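Local coordinates for flavin reductase domain protein, FMN-binding (Shewanella baltica, PDB 3HMZ) that binds FMN and is probably an oxidoreductase that uses NAD or NADP, acting on CH-NH groups, at residues Val32-Val44 against Val113-Val126. Residues are numbered along the deposited sequence; the frame is centred on the assembly and turned at random.
Sequences VLVSARSQGIDNV and VELFEMAGHDLPFV. With FMN (flavin mononucleotide), chain B.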
ATOM      1  N   VAL A  32      -7.134  -1.216   5.041  1.00 14.50           N
ATOM      2  CA  VAL A  32      -7.962  -0.259   5.731  1.00 14.39           C
ATOM      3  C   VAL A  32      -9.421  -0.620   5.710  1.00 13.69           C
ATOM      4  O   VAL A  32      -9.826  -1.561   5.011  1.00 14.80           O
ATOM      5  CB  VAL A  32      -7.783   1.163   5.131  1.00 14.16           C
ATOM      6  CG1 VAL A  32      -6.297   1.559   5.114  1.00 14.75           C
ATOM      7  CG2 VAL A  32      -8.331   1.253   3.698  1.00 14.81           C
ATOM      8  N   LEU A  33     -10.190   0.103   6.517  1.00 14.11           N
ATOM      9  CA  LEU A  33     -11.659   0.081   6.403  1.00 14.63           C
ATOM     10  C   LEU A  33     -12.069   1.411   5.771  1.00 15.08           C
ATOM     11  O   LEU A  33     -11.579   2.468   6.145  1.00 14.53           O
ATOM     12  CB  LEU A  33     -12.364  -0.115   7.745  1.00 15.73           C
ATOM     13  CG  LEU A  33     -11.843  -1.250   8.599  1.00 15.34           C
ATOM     14  CD1 LEU A  33     -12.612  -1.232   9.927  1.00 16.96           C
ATOM     15  CD2 LEU A  33     -11.891  -2.599   7.914  1.00 16.66           C
ATOM     16  N   VAL A  34     -12.958   1.332   4.792  1.00 15.15           N
ATOM     17  CA  VAL A  34     -13.540   2.499   4.115  1.00 14.88           C
ATOM     18  C   VAL A  34     -14.960   2.635   4.650  1.00 15.97           C
ATOM     19  O   VAL A  34     -15.755   1.696   4.591  1.00 16.76           O
ATOM     20  CB  VAL A  34     -13.591   2.335   2.571  1.00 15.24           C
ATOM     21  CG1 VAL A  34     -14.099   3.640   1.889  1.00 17.03           C
ATOM     22  CG2 VAL A  34     -12.205   1.862   2.031  1.00 15.95           C
ATOM     23  N   SER A  35     -15.264   3.785   5.229  1.00 14.86           N
ATOM     24  CA  SER A  35     -16.643   4.057   5.673  1.00 16.22           C
ATOM     25  C   SER A  35     -17.215   5.292   5.013  1.00 15.69           C
ATOM     26  O   SER A  35     -16.496   6.249   4.686  1.00 16.99           O
ATOM     27  CB  SER A  35     -16.696   4.147   7.183  1.00 16.52           C
ATOM     28  OG  SER A  35     -15.895   5.220   7.642  1.00 16.60           O
ATOM     29  N   ALA A  36     -18.545   5.297   4.894  1.00 17.04           N
ATOM     30  CA  ALA A  36     -19.234   6.388   4.220  1.00 17.91           C
ATOM     31  C   ALA A  36     -20.689   6.411   4.650  1.00 18.79           C
ATOM     32  O   ALA A  36     -21.202   5.412   5.163  1.00 18.89           O
ATOM     33  CB  ALA A  36     -19.100   6.257   2.660  1.00 20.00           C
ATOM     34  N   ARG A  37     -21.303   7.562   4.414  1.00 19.08           N
ATOM     35  CA  ARG A  37     -22.692   7.812   4.724  1.00 19.71           C
ATOM     36  C   ARG A  37     -23.426   8.398   3.520  1.00 21.97           C
ATOM     37  O   ARG A  37     -22.909   9.280   2.846  1.00 22.41           O
ATOM     38  CB  ARG A  37     -22.749   8.811   5.857  1.00 21.51           C
ATOM     39  CG  ARG A  37     -24.163   9.154   6.365  1.00 22.53           C
ATOM     40  CD  ARG A  37     -24.038  10.073   7.554  1.00 23.36           C
ATOM     41  NE  ARG A  37     -23.532   9.323   8.715  1.00 21.97           N
ATOM     42  CZ  ARG A  37     -23.210   9.817   9.905  1.00 22.77           C
ATOM     43  NH1 ARG A  37     -23.293  11.103  10.188  1.00 26.26           N
ATOM     44  NH2 ARG A  37     -22.806   8.976  10.843  1.00 23.92           N
ATOM     45  N   SER A  38     -24.647   7.931   3.297  1.00 22.45           N
ATOM     46  CA  SER A  38     -25.477   8.516   2.231  1.00 24.47           C
ATOM     47  C   SER A  38     -26.927   8.448   2.696  1.00 26.66           C
ATOM     48  O   SER A  38     -27.400   7.374   3.093  1.00 24.77           O
ATOM     49  CB  SER A  38     -25.320   7.797   0.920  1.00 25.05           C
ATOM     50  OG  SER A  38     -26.048   8.501  -0.109  1.00 25.55           O
ATOM     51  N   GLN A  39     -27.585   9.612   2.659  1.00 28.99           N
ATOM     52  CA  GLN A  39     -28.988   9.764   3.056  0.50 31.11           C
ATOM     53  C   GLN A  39     -29.235   9.103   4.423  1.00 31.06           C
ATOM     54  O   GLN A  39     -30.192   8.346   4.644  1.00 31.25           O
ATOM     55  CB  GLN A  39     -29.904   9.282   1.920  0.50 33.35           C
ATOM     56  CG  GLN A  39     -29.777  10.164   0.688  0.50 35.36           C
ATOM     57  CD  GLN A  39     -30.038  11.634   0.996  0.50 36.70           C
ATOM     58  OE1 GLN A  39     -29.316  12.520   0.536  0.50 38.41           O
ATOM     59  NE2 GLN A  39     -31.055  11.895   1.809  0.50 38.30           N
ATOM     60  N   GLY A  40     -28.310   9.392   5.343  1.00 29.42           N
ATOM     61  CA  GLY A  40     -28.371   8.887   6.707  1.00 28.14           C
ATOM     62  C   GLY A  40     -28.038   7.440   6.991  1.00 27.35           C
ATOM     63  O   GLY A  40     -28.150   7.016   8.142  1.00 29.21           O
ATOM     64  N   ILE A  41     -27.621   6.694   5.981  1.00 25.10           N
ATOM     65  CA  ILE A  41     -27.294   5.287   6.122  1.00 23.29           C
ATOM     66  C   ILE A  41     -25.764   5.194   6.049  1.00 21.55           C
ATOM     67  O   ILE A  41     -25.142   5.790   5.181  1.00 21.17           O
ATOM     68  CB  ILE A  41     -27.891   4.420   4.983  1.00 25.14           C
ATOM     69  CG1 ILE A  41     -29.436   4.624   4.881  1.00 27.49           C
ATOM     70  CG2 ILE A  41     -27.517   2.953   5.193  1.00 23.49           C
ATOM     71  CD1 ILE A  41     -30.173   4.154   6.128  1.00 30.07           C
ATOM     72  N   ASP A  42     -25.199   4.432   6.957  1.00 20.88           N
ATOM     73  CA  ASP A  42     -23.747   4.224   7.054  1.00 20.03           C
ATOM     74  C   ASP A  42     -23.346   2.874   6.500  1.00 18.86           C
ATOM     75  O   ASP A  42     -24.104   1.903   6.520  1.00 21.28           O
ATOM     76  CB  ASP A  42     -23.320   4.318   8.532  1.00 19.85           C
ATOM     77  CG  ASP A  42     -23.456   5.714   9.094  1.00 20.23           C
ATOM     78  OD1 ASP A  42     -23.132   6.670   8.389  1.00 21.99           O
ATOM     79  OD2 ASP A  42     -23.825   5.878  10.273  1.00 22.50           O
ATOM     80  N   ASN A  43     -22.106   2.807   6.031  1.00 19.13           N
ATOM     81  CA  ASN A  43     -21.552   1.567   5.591  1.00 17.73           C
ATOM     82  C   ASN A  43     -20.045   1.543   5.816  1.00 16.73           C
ATOM     83  O   ASN A  43     -19.414   2.583   5.951  1.00 17.45           O
ATOM     84  CB  ASN A  43     -21.832   1.269   4.122  1.00 18.33           C
ATOM     85  CG  ASN A  43     -21.741  -0.200   3.797  1.00 18.95           C
ATOM     86  OD1 ASN A  43     -21.820  -1.061   4.678  1.00 19.93           O
ATOM     87  ND2 ASN A  43     -21.590  -0.501   2.506  1.00 20.57           N
ATOM     88  N   VAL A  44     -19.530   0.330   5.907  1.00 17.21           N
ATOM     89  CA  VAL A  44     -18.105   0.070   6.069  1.00 16.17           C
ATOM     90  C   VAL A  44     -17.764  -1.152   5.179  1.00 16.95           C
ATOM     91  O   VAL A  44     -18.482  -2.138   5.181  1.00 16.72           O
ATOM     92  CB  VAL A  44     -17.737  -0.249   7.550  1.00 16.09           C
ATOM     93  CG1 VAL A  44     -16.196  -0.521   7.704  1.00 16.39           C
ATOM     94  CG2 VAL A  44     -18.265   0.829   8.529  1.00 17.22           C
ATOM     95  N   VAL A 113     -19.511  -3.995  13.952  1.00 17.50           N
ATOM     96  CA  VAL A 113     -18.968  -2.671  13.755  1.00 17.14           C
ATOM     97  C   VAL A 113     -19.684  -1.655  14.629  1.00 16.50           C
ATOM     98  O   VAL A 113     -20.896  -1.457  14.481  1.00 18.21           O
ATOM     99  CB  VAL A 113     -19.124  -2.222  12.290  1.00 17.28           C
ATOM    100  CG1 VAL A 113     -18.639  -0.765  12.083  1.00 19.98           C
ATOM    101  CG2 VAL A 113     -18.365  -3.199  11.355  1.00 21.17           C
ATOM    102  N   GLU A 114     -18.928  -0.991  15.491  1.00 15.82           N
ATOM    103  CA  GLU A 114     -19.396   0.095  16.348  1.00 16.52           C
ATOM    104  C   GLU A 114     -18.895   1.404  15.733  1.00 16.22           C
ATOM    105  O   GLU A 114     -17.705   1.547  15.492  1.00 16.86           O
ATOM    106  CB  GLU A 114     -18.899  -0.051  17.781  1.00 16.97           C
ATOM    107  CG  GLU A 114     -19.263   1.107  18.676  1.00 17.62           C
ATOM    108  CD  GLU A 114     -18.628   1.008  20.021  1.00 18.40           C
ATOM    109  OE1 GLU A 114     -18.598  -0.090  20.567  1.00 19.87           O
ATOM    110  OE2 GLU A 114     -18.170   2.057  20.531  1.00 19.50           O
ATOM    111  N   LEU A 115     -19.806   2.319  15.444  1.00 16.88           N
ATOM    112  CA  LEU A 115     -19.486   3.588  14.826  1.00 15.92           C
ATOM    113  C   LEU A 115     -19.549   4.765  15.827  1.00 16.15           C
ATOM    114  O   LEU A 115     -20.290   4.735  16.823  1.00 18.91           O
ATOM    115  CB  LEU A 115     -20.457   3.916  13.687  1.00 17.26           C
ATOM    116  CG  LEU A 115     -20.470   2.914  12.537  1.00 18.80           C
ATOM    117  CD1 LEU A 115     -21.573   3.278  11.555  1.00 19.35           C
ATOM    118  CD2 LEU A 115     -19.097   2.824  11.856  1.00 18.09           C
ATOM    119  N   PHE A 116     -18.798   5.811  15.515  1.00 16.93           N
ATOM    120  CA  PHE A 116     -18.843   7.069  16.239  1.00 17.25           C
ATOM    121  C   PHE A 116     -18.670   8.220  15.282  1.00 17.34           C
ATOM    122  O   PHE A 116     -18.338   8.027  14.115  1.00 18.16           O
ATOM    123  CB  PHE A 116     -17.809   7.114  17.374  1.00 17.10           C
ATOM    124  CG  PHE A 116     -16.342   7.176  16.926  1.00 16.96           C
ATOM    125  CD1 PHE A 116     -15.637   6.048  16.558  1.00 16.76           C
ATOM    126  CD2 PHE A 116     -15.670   8.392  16.879  1.00 17.92           C
ATOM    127  CE1 PHE A 116     -14.290   6.120  16.171  1.00 16.89           C
ATOM    128  CE2 PHE A 116     -14.332   8.489  16.513  1.00 18.06           C
ATOM    129  CZ  PHE A 116     -13.633   7.330  16.154  1.00 17.38           C
ATOM    130  N   GLU A 117     -18.907   9.421  15.781  1.00 18.90           N
ATOM    131  CA  GLU A 117     -18.775  10.659  14.998  1.00 20.59           C
ATOM    132  C   GLU A 117     -17.702  11.533  15.608  1.00 20.91           C
ATOM    133  O   GLU A 117     -17.489  11.520  16.829  1.00 20.34           O
ATOM    134  CB  GLU A 117     -20.093  11.388  14.929  1.00 23.09           C
ATOM    135  CG  GLU A 117     -21.110  10.602  14.090  1.00 26.12           C
ATOM    136  CD  GLU A 117     -22.436  11.299  13.928  1.00 30.48           C
ATOM    137  OE1 GLU A 117     -22.768  12.180  14.740  1.00 35.19           O
ATOM    138  OE2 GLU A 117     -23.184  10.899  13.020  1.00 31.99           O
HETATM  139  N   MSE A 118     -17.056  12.330  14.768  1.00 23.61           N
HETATM  140  CA  MSE A 118     -15.904  13.105  15.235  1.00 27.45           C
HETATM  141  C   MSE A 118     -15.687  14.383  14.505  1.00 29.98           C
HETATM  142  O   MSE A 118     -15.829  14.382  13.309  1.00 32.17           O
HETATM  143  CB  MSE A 118     -14.620  12.238  14.979  1.00 26.87           C
HETATM  144  CG  MSE A 118     -13.680  12.443  16.060  1.00 21.60           C
HETATM  145 SE   MSE A 118     -12.013  11.685  16.203  0.75 31.53          SE
HETATM  146  CE  MSE A 118     -11.831  10.419  14.762  1.00 27.64           C
ATOM    147  N   ALA A 119     -15.312  15.450  15.235  1.00 32.00           N
ATOM    148  CA  ALA A 119     -14.942  16.760  14.657  1.00 32.83           C
ATOM    149  C   ALA A 119     -16.014  17.464  13.780  1.00 33.19           C
ATOM    150  O   ALA A 119     -15.653  18.118  12.802  1.00 35.61           O
ATOM    151  CB  ALA A 119     -13.600  16.600  13.899  1.00 33.49           C
ATOM    152  N   GLY A 120     -17.301  17.335  14.122  1.00 32.61           N
ATOM    153  CA  GLY A 120     -18.420  17.899  13.324  1.00 32.55           C
ATOM    154  C   GLY A 120     -18.664  17.372  11.889  1.00 33.14           C
ATOM    155  O   GLY A 120     -19.493  17.921  11.160  1.00 37.94           O
ATOM    156  N   HIS A 121     -17.974  16.310  11.479  1.00 30.23           N
ATOM    157  CA  HIS A 121     -18.134  15.698  10.157  1.00 27.24           C
ATOM    158  C   HIS A 121     -19.431  14.900  10.120  1.00 25.76           C
ATOM    159  O   HIS A 121     -19.834  14.319  11.137  1.00 29.07           O
ATOM    160  CB  HIS A 121     -16.951  14.727   9.909  1.00 26.25           C
ATOM    161  CG  HIS A 121     -15.636  15.426   9.770  1.00 26.69           C
ATOM    162  ND1 HIS A 121     -15.282  16.072   8.611  1.00 28.80           N
ATOM    163  CD2 HIS A 121     -14.637  15.663  10.651  1.00 27.90           C
ATOM    164  CE1 HIS A 121     -14.092  16.632   8.767  1.00 28.63           C
ATOM    165  NE2 HIS A 121     -13.689  16.419  10.004  1.00 27.03           N
ATOM    166  N   ASP A 122     -20.059  14.816   8.964  1.00 26.09           N
ATOM    167  CA  ASP A 122     -21.249  14.007   8.803  1.00 25.76           C
ATOM    168  C   ASP A 122     -20.784  12.667   8.275  1.00 23.66           C
ATOM    169  O   ASP A 122     -21.172  12.218   7.197  1.00 25.62           O
ATOM    170  CB  ASP A 122     -22.222  14.698   7.849  1.00 28.17           C
ATOM    171  CG  ASP A 122     -23.577  14.027   7.811  1.00 30.28           C
ATOM    172  OD1 ASP A 122     -23.963  13.335   8.783  1.00 30.99           O
ATOM    173  OD2 ASP A 122     -24.258  14.195   6.775  1.00 34.66           O
ATOM    174  N   LEU A 123     -19.932  12.020   9.081  1.00 21.96           N
ATOM    175  CA  LEU A 123     -19.285  10.788   8.707  1.00 19.98           C
ATOM    176  C   LEU A 123     -19.241   9.758   9.818  1.00 18.18           C
ATOM    177  O   LEU A 123     -19.122  10.119  10.973  1.00 19.17           O
ATOM    178  CB  LEU A 123     -17.817  11.049   8.303  1.00 19.82           C
ATOM    179  CG  LEU A 123     -17.583  11.743   6.957  1.00 20.69           C
ATOM    180  CD1 LEU A 123     -16.163  12.292   6.809  1.00 20.32           C
ATOM    181  CD2 LEU A 123     -18.014  10.837   5.819  1.00 21.42           C
ATOM    182  N   PRO A 124     -19.275   8.474   9.435  1.00 17.96           N
ATOM    183  CA  PRO A 124     -19.107   7.394  10.404  1.00 18.23           C
ATOM    184  C   PRO A 124     -17.637   6.989  10.530  1.00 17.70           C
ATOM    185  O   PRO A 124     -16.966   6.770   9.510  1.00 19.42           O
ATOM    186  CB  PRO A 124     -19.899   6.252   9.781  1.00 19.05           C
ATOM    187  CG  PRO A 124     -19.769   6.471   8.291  1.00 19.19           C
ATOM    188  CD  PRO A 124     -19.570   7.930   8.091  1.00 18.35           C
ATOM    189  N   PHE A 125     -17.160   6.916  11.763  1.00 16.70           N
ATOM    190  CA  PHE A 125     -15.817   6.461  12.088  1.00 15.90           C
ATOM    191  C   PHE A 125     -15.952   5.111  12.831  1.00 15.47           C
ATOM    192  O   PHE A 125     -16.869   4.947  13.665  1.00 16.83           O
ATOM    193  CB  PHE A 125     -15.118   7.458  12.996  1.00 16.88           C
ATOM    194  CG  PHE A 125     -14.797   8.772  12.334  1.00 16.53           C
ATOM    195  CD1 PHE A 125     -15.771   9.726  12.118  1.00 19.66           C
ATOM    196  CD2 PHE A 125     -13.508   9.049  11.938  1.00 16.51           C
ATOM    197  CE1 PHE A 125     -15.444  10.940  11.512  1.00 20.52           C
ATOM    198  CE2 PHE A 125     -13.174  10.257  11.377  1.00 16.98           C
ATOM    199  CZ  PHE A 125     -14.169  11.220  11.150  1.00 19.25           C
ATOM    200  N   VAL A 126     -15.038   4.178  12.577  1.00 14.84           N
ATOM    201  CA  VAL A 126     -15.098   2.854  13.189  1.00 15.64           C
ATOM    202  C   VAL A 126     -14.352   2.835  14.519  1.00 15.33           C
ATOM    203  O   VAL A 126     -13.156   3.092  14.579  1.00 15.18           O
ATOM    204  CB  VAL A 126     -14.612   1.753  12.232  1.00 14.31           C
ATOM    205  CG1 VAL A 126     -14.656   0.383  12.908  1.00 16.42           C
ATOM    206  CG2 VAL A 126     -15.406   1.781  10.876  1.00 16.57           C
TER
HETATM  207  N1  FMN B 500     -12.952  -4.188  -2.527  1.00 16.49           N
HETATM  208  C2  FMN B 500     -12.543  -3.097  -3.256  1.00 17.19           C
HETATM  209  O2  FMN B 500     -13.331  -2.576  -4.045  1.00 19.38           O
HETATM  210  N3  FMN B 500     -11.269  -2.597  -3.061  1.00 17.86           N
HETATM  211  C4  FMN B 500     -10.374  -3.156  -2.202  1.00 16.83           C
HETATM  212  O4  FMN B 500      -9.225  -2.649  -2.108  1.00 17.20           O
HETATM  213  C4A FMN B 500     -10.799  -4.283  -1.480  1.00 16.70           C
HETATM  214  N5  FMN B 500      -9.958  -4.900  -0.572  1.00 17.22           N
HETATM  215  C5A FMN B 500     -10.406  -5.884   0.298  1.00 16.67           C
HETATM  216  C6  FMN B 500      -9.590  -6.368   1.332  1.00 16.68           C
HETATM  217  C7  FMN B 500     -10.029  -7.370   2.191  1.00 16.65           C
HETATM  218  C7M FMN B 500      -9.154  -7.862   3.301  1.00 16.47           C
HETATM  219  C8  FMN B 500     -11.308  -7.904   2.012  1.00 16.84           C
HETATM  220  C8M FMN B 500     -11.831  -9.003   2.915  1.00 18.62           C
HETATM  221  C9  FMN B 500     -12.107  -7.407   0.992  1.00 16.60           C
HETATM  222  C9A FMN B 500     -11.704  -6.409   0.118  1.00 17.38           C
HETATM  223  N10 FMN B 500     -12.502  -5.891  -0.899  1.00 17.04           N
HETATM  224  C10 FMN B 500     -12.087  -4.796  -1.641  1.00 16.70           C
HETATM  225  C1' FMN B 500     -13.933  -6.319  -1.077  1.00 16.38           C
HETATM  226  C2' FMN B 500     -14.975  -5.427  -0.387  1.00 16.62           C
HETATM  227  O2' FMN B 500     -14.583  -5.071   0.949  1.00 17.58           O
HETATM  228  C3' FMN B 500     -16.274  -6.225  -0.391  1.00 16.99           C
HETATM  229  O3' FMN B 500     -16.707  -6.390  -1.738  1.00 19.06           O
HETATM  230  C4' FMN B 500     -17.363  -5.656   0.541  1.00 17.87           C
HETATM  231  O4' FMN B 500     -18.286  -6.712   0.787  1.00 19.50           O
HETATM  232  C5' FMN B 500     -18.098  -4.453  -0.016  1.00 17.53           C
HETATM  233  O5' FMN B 500     -19.111  -4.100   0.926  1.00 18.37           O
HETATM  234  P   FMN B 500     -20.284  -3.094   0.508  1.00 19.14           P
HETATM  235  O1P FMN B 500     -21.226  -3.161   1.696  1.00 20.37           O
HETATM  236  O2P FMN B 500     -19.722  -1.725   0.244  1.00 18.58           O
HETATM  237  O3P FMN B 500     -20.920  -3.621  -0.752  1.00 20.81           O
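Arg37 reaches across to Glu117 and Asp122 and also holds Asp42 of its own hairpin, turning the solvent-facing end of this contact into a salt-bridge network. Its guanidinium hands NE to Asp42 OD1, 2.7 Å away and almost straight (177°), through the syn lone pair of that oxygen. The far end goes to the other segment: NH1 and NH2 both bond Glu117 OE2, at 2.8 and 2.9 Å, somewhat out of the guanidinium plane, while NH1 also meets Asp122 OD1 at 2.7 Å, within it. With CG anti to the backbone N (chi1 -178°) and a bend at chi3, the long chain passes Pro124 before presenting this edge. Arginine suits the place because its several N-H donors fan out around a flat group and can serve three acids, whose mutual repulsion it probably offsets.

Deeper in, Pro124 CG lies 3.4 Å from Asp42 OD1. Ser35, small enough to fit beside the proline, sends OG to Pro124 O (2.7 Å); Gln83 of strand 79-84 also bonds that hydroxyl, so the buried polar atom is well satisfied.

Farther along the strands, toward Leu33, the packing is aliphatic. Buried Val44 and Val126 meet tip to tip, CG2 to CG2 at 3.8 Å, and buried Leu33 touches Val126; Val113 and Leu115 close the patch at its partly exposed side. Asn43, pointing away from this interface, donates ND2 to FMN O1P (2.8 Å). A two-stranded hairpin thus packs against the face of the 32-44 hairpin turned away from FMN, in the split β-barrel fold of FMN-binding flavin reductases.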